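Local coordinates for sugar ABC transporter (Agrobacterium radiobacter, PDB 4RXT), which probably serves as the periplasmic solute-binding component of a sugar ABC transporter, holding an arabinopyranose for uptake, at residues S53-E56 against N57-G61; S94-S98 against K99-S103. All coordinates share one frame; numbering follows the deposited sequence. Where two conformers were deposited one is given.

Contact 1: S53-E56 against N57-G61; sequences SILE and NAVAG
With chi1 near 176° L55 swings CG to the far side from its own N, beside the carbonyl carbon; V59, one helical turn later, sets CG1 likewise (169°), which leaves CG2 anti to the carbonyl carbon and facing back along the helix. The two side chains cross at a slant, CD1 of L55 meeting CG2 of V59 at 4.1 Å. The same methyl lies snugly over the turn behind it, with V59 CG2 3.2 Å from L55 O. V59 N donates to L55 O at 2.9 Å, the straightest bond of the four (166° at the hydrogen). Three further i to i+4 bonds continue the ladder: N57 N to S53 O (3.0 Å), A58 N to I54 O (2.9 Å) and A60 N to E56 O (3.0 Å). S53 O also receives a weak bond from the carboxamide of N57, ND2 to S53 O 3.4 Å; this side chain turns back over the preceding turn on the exposed flank. On the inner flank L55 and V59 rest on I66 of strand 66-68 and on P79 and A83 of helix 77-84, while I54 and A58 lie on L40 of strand 39-41. The arrangement is that of an amphipathic alpha-helix laid against the parallel sheet of a Rossmann-like periplasmic binding protein lobe, close to the helix C terminus.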
loop_
_atom_site.group_PDB
_atom_site.type_symbol
_atom_site.label_atom_id
_atom_site.label_comp_id
_atom_site.label_asym_id
_atom_site.label_seq_id
_atom_site.Cartn_x
_atom_site.Cartn_y
_atom_site.Cartn_z
ATOM N N SER A 53 -10.689 5.189 -17.237
ATOM C CA SER A 53 -10.778 6.298 -18.189
ATOM C C SER A 53 -9.426 6.935 -18.464
ATOM O O SER A 53 -9.053 7.181 -19.609
ATOM C CB SER A 53 -11.757 7.367 -17.672
ATOM O OG SER A 53 -13.082 6.876 -17.668
ATOM N N ILE A 54 -8.685 7.175 -17.397
ATOM C CA ILE A 54 -7.337 7.749 -17.515
ATOM C C ILE A 54 -6.400 6.826 -18.309
ATOM O O ILE A 54 -5.673 7.301 -19.194
ATOM C CB ILE A 54 -6.765 8.084 -16.107
ATOM C CG1 ILE A 54 -7.546 9.246 -15.507
ATOM C CG2 ILE A 54 -5.247 8.369 -16.138
ATOM C CD1 ILE A 54 -7.352 9.378 -14.015
ATOM N N LEU A 55 -6.430 5.526 -18.003
ATOM C CA LEU A 55 -5.661 4.560 -18.773
ATOM C C LEU A 55 -6.025 4.591 -20.255
ATOM O O LEU A 55 -5.142 4.677 -21.111
ATOM C CB LEU A 55 -5.836 3.178 -18.209
ATOM C CG LEU A 55 -5.142 2.073 -18.988
ATOM C CD1 LEU A 55 -3.640 2.296 -18.996
ATOM C CD2 LEU A 55 -5.440 0.755 -18.325
ATOM N N GLU A 56 -7.327 4.546 -20.553
ATOM C CA GLU A 56 -7.794 4.581 -21.960
ATOM C C GLU A 56 -7.282 5.814 -22.689
ATOM O O GLU A 56 -6.847 5.730 -23.850
ATOM C CB GLU A 56 -9.324 4.484 -22.041
ATOM C CG GLU A 56 -9.790 3.060 -21.737
ATOM C CD GLU A 56 -11.282 2.933 -21.389
ATOM O OE1 GLU A 56 -11.955 3.986 -21.213
ATOM O OE2 GLU A 56 -11.790 1.765 -21.270
ATOM N N ASN A 57 -7.315 6.965 -22.003
ATOM C CA ASN A 57 -6.930 8.239 -22.607
ATOM C C ASN A 57 -5.409 8.268 -22.819
ATOM O O ASN A 57 -4.906 8.744 -23.839
ATOM C CB ASN A 57 -7.338 9.401 -21.684
ATOM C CG ASN A 57 -8.571 10.122 -22.145
ATOM O OD1 ASN A 57 -8.588 10.718 -23.225
ATOM N ND2 ASN A 57 -9.596 10.120 -21.303
ATOM N N ALA A 58 -4.669 7.766 -21.832
ATOM C CA ALA A 58 -3.211 7.727 -21.953
ATOM C C ALA A 58 -2.787 6.799 -23.123
ATOM O O ALA A 58 -1.910 7.132 -23.930
ATOM C CB ALA A 58 -2.566 7.301 -20.642
ATOM N N VAL A 59 -3.461 5.661 -23.243
ATOM C CA VAL A 59 -3.226 4.735 -24.356
ATOM C C VAL A 59 -3.462 5.418 -25.701
ATOM O O VAL A 59 -2.645 5.271 -26.633
ATOM C CB VAL A 59 -4.086 3.455 -24.224
ATOM C CG1 VAL A 59 -4.021 2.634 -25.513
ATOM C CG2 VAL A 59 -3.621 2.609 -23.040
ATOM N N ALA A 60 -4.550 6.184 -25.785
ATOM C CA ALA A 60 -4.928 6.837 -27.015
ATOM C C ALA A 60 -3.875 7.843 -27.501
ATOM O O ALA A 60 -3.774 8.153 -28.692
ATOM C CB ALA A 60 -6.261 7.510 -26.850
ATOM N N GLY A 61 -3.103 8.358 -26.560
ATOM C CA GLY A 61 -1.995 9.287 -26.854
ATOM C C GLY A 61 -0.700 8.665 -27.368
ATOM O O GLY A 61 0.285 9.364 -27.648
#

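Contact 2: S94-S98 against K99-S103; sequences SGADS and KAFKS
The F101 ring meets its own loop by its edge: the methyl of A96 lies in the ring plane, CB 4.0 Å from F101 CZ, and the carbonyl oxygen of S98 comes up to the same rim near the plane, S98 O 3.6 Å from F101 CD2. Beyond the loop the ring pairs edge-to-face with F104 and touches P70 and V80. The backbone between A96 and F101 is shaped by two small motifs in succession, an inverse gamma turn centred on D97 and an ST turn begun by S98. The first is closed by a weak bond from S98 N to A96 O at 2.8 Å. With chi1 at -65°, F101 sends CG anti to its carbonyl carbon, and the ring swings back across the bend towards A96, its CE2 4.2 Å from the CB of S98. Thus an apolar group fills the inside of the curve, while K99, exposed, points its CB away and bends its chain at chi2 and chi4. S98 is buried, and its hydroxyl has two partners: it is bonded to OD1 of D81 on helix 77-84 and accepts the amide hydrogen of A100. This pair of bonds fixes the rotation of the serine and ties the turn to the helix, against which A100 also packs through D81 and A84. In the ST turn itself, A100 N stands 3.0 Å from S98 OG with 154° at the hydrogen, and the CB of A100 lies 3.2 Å from the same oxygen.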
loop_
_atom_site.group_PDB
_atom_site.type_symbol
_atom_site.label_atom_id
_atom_site.label_comp_id
_atom_site.label_asym_id
_atom_site.label_seq_id
_atom_site.Cartn_x
_atom_site.Cartn_y
_atom_site.Cartn_z
ATOM N N SER A 94 0.219 -3.229 -6.804
ATOM C CA SER A 94 -1.063 -3.866 -6.549
ATOM C C SER A 94 -1.472 -4.564 -7.834
ATOM O O SER A 94 -1.443 -3.975 -8.888
ATOM C CB SER A 94 -2.105 -2.795 -6.150
ATOM O OG SER A 94 -3.321 -3.341 -5.675
ATOM N N GLY A 95 -1.826 -5.836 -7.743
ATOM C CA GLY A 95 -2.024 -6.652 -8.943
ATOM C C GLY A 95 -3.320 -6.403 -9.687
ATOM O O GLY A 95 -4.240 -5.756 -9.188
ATOM N N ALA A 96 -3.355 -6.920 -10.913
ATOM C CA ALA A 96 -4.571 -6.909 -11.709
ATOM C C ALA A 96 -4.726 -8.266 -12.382
ATOM O O ALA A 96 -3.746 -9.030 -12.599
ATOM C CB ALA A 96 -4.585 -5.782 -12.750
ATOM N N ASP A 97 -5.955 -8.543 -12.753
ATOM C CA ASP A 97 -6.292 -9.809 -13.464
ATOM C C ASP A 97 -5.874 -9.799 -14.960
ATOM O O ASP A 97 -6.713 -9.882 -15.867
ATOM C CB ASP A 97 -7.792 -10.084 -13.333
ATOM C CG ASP A 97 -8.170 -11.499 -13.723
ATOM O OD1 ASP A 97 -7.307 -12.410 -13.689
ATOM O OD2 ASP A 97 -9.355 -11.690 -14.051
ATOM N N SER A 98 -4.566 -9.679 -15.185
ATOM C CA SER A 98 -3.970 -9.618 -16.505
ATOM C C SER A 98 -2.559 -10.174 -16.424
ATOM O O SER A 98 -1.817 -9.896 -15.503
ATOM C CB SER A 98 -3.911 -8.191 -17.039
ATOM O OG SER A 98 -3.211 -8.152 -18.289
ATOM N N LYS A 99 -2.203 -10.941 -17.445
ATOM C CA LYS A 99 -0.832 -11.463 -17.604
ATOM C C LYS A 99 -0.049 -10.615 -18.622
ATOM O O LYS A 99 1.050 -10.983 -19.057
ATOM C CB LYS A 99 -0.830 -12.960 -18.041
ATOM C CG LYS A 99 -1.416 -13.921 -17.029
ATOM C CD LYS A 99 -0.568 -13.991 -15.762
ATOM C CE LYS A 99 -1.346 -14.579 -14.585
ATOM N NZ LYS A 99 -0.915 -13.970 -13.294
ATOM N N ALA A 100 -0.592 -9.455 -18.962
ATOM C CA ALA A 100 -0.043 -8.679 -20.076
ATOM C C ALA A 100 1.090 -7.773 -19.677
ATOM O O ALA A 100 1.781 -7.241 -20.554
ATOM C CB ALA A 100 -1.121 -7.860 -20.749
ATOM N N PHE A 101 1.299 -7.623 -18.370
ATOM C CA PHE A 101 2.359 -6.743 -17.871
ATOM C C PHE A 101 3.754 -7.221 -18.308
ATOM O O PHE A 101 4.025 -8.392 -18.321
ATOM C CB PHE A 101 2.359 -6.692 -16.345
ATOM C CG PHE A 101 1.133 -6.064 -15.726
ATOM C CD1 PHE A 101 0.962 -4.696 -15.690
ATOM C CD2 PHE A 101 0.118 -6.885 -15.187
ATOM C CE1 PHE A 101 -0.129 -4.141 -15.063
ATOM C CE2 PHE A 101 -0.987 -6.326 -14.587
ATOM C CZ PHE A 101 -1.119 -4.953 -14.554
ATOM N N LYS A 102 4.617 -6.293 -18.673
ATOM C CA LYS A 102 6.005 -6.591 -19.047
ATOM C C LYS A 102 6.922 -6.743 -17.854
ATOM O O LYS A 102 7.973 -7.387 -17.915
ATOM C CB LYS A 102 6.568 -5.514 -19.989
ATOM C CG LYS A 102 5.813 -5.390 -21.301
ATOM C CD LYS A 102 5.744 -6.727 -22.013
ATOM C CE LYS A 102 5.250 -6.588 -23.446
ATOM N NZ LYS A 102 5.020 -7.908 -24.100
ATOM N N SER A 103 6.540 -6.086 -16.776
ATOM C CA SER A 103 7.254 -6.204 -15.503
ATOM C C SER A 103 6.330 -5.743 -14.415
ATOM O O SER A 103 5.336 -5.048 -14.688
ATOM C CB SER A 103 8.550 -5.376 -15.489
ATOM O OG SER A 103 9.345 -5.610 -14.336
#

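From the N terminus the chain reaches contact 1 first, the last two turns of helix 48-60, which lead out through G61 to strand 66-68. Helix 77-84 and strand 89-92 follow, and contact 2 then shapes the loop from that strand to strand 103-106. Each contact is local and closes no long loop; they lie in series, neither nested nor crossing. The centres of contacts 1 and 2 are about 17 Å apart, and the two do not touch. Helix 77-84 is a shared neighbour: 53-61 packs on P79 and A83, 94-103 on V80, D81 and A84. Both belong to the lobe built on the parallel sheet, contact 2 opening just after sugar-binding D93.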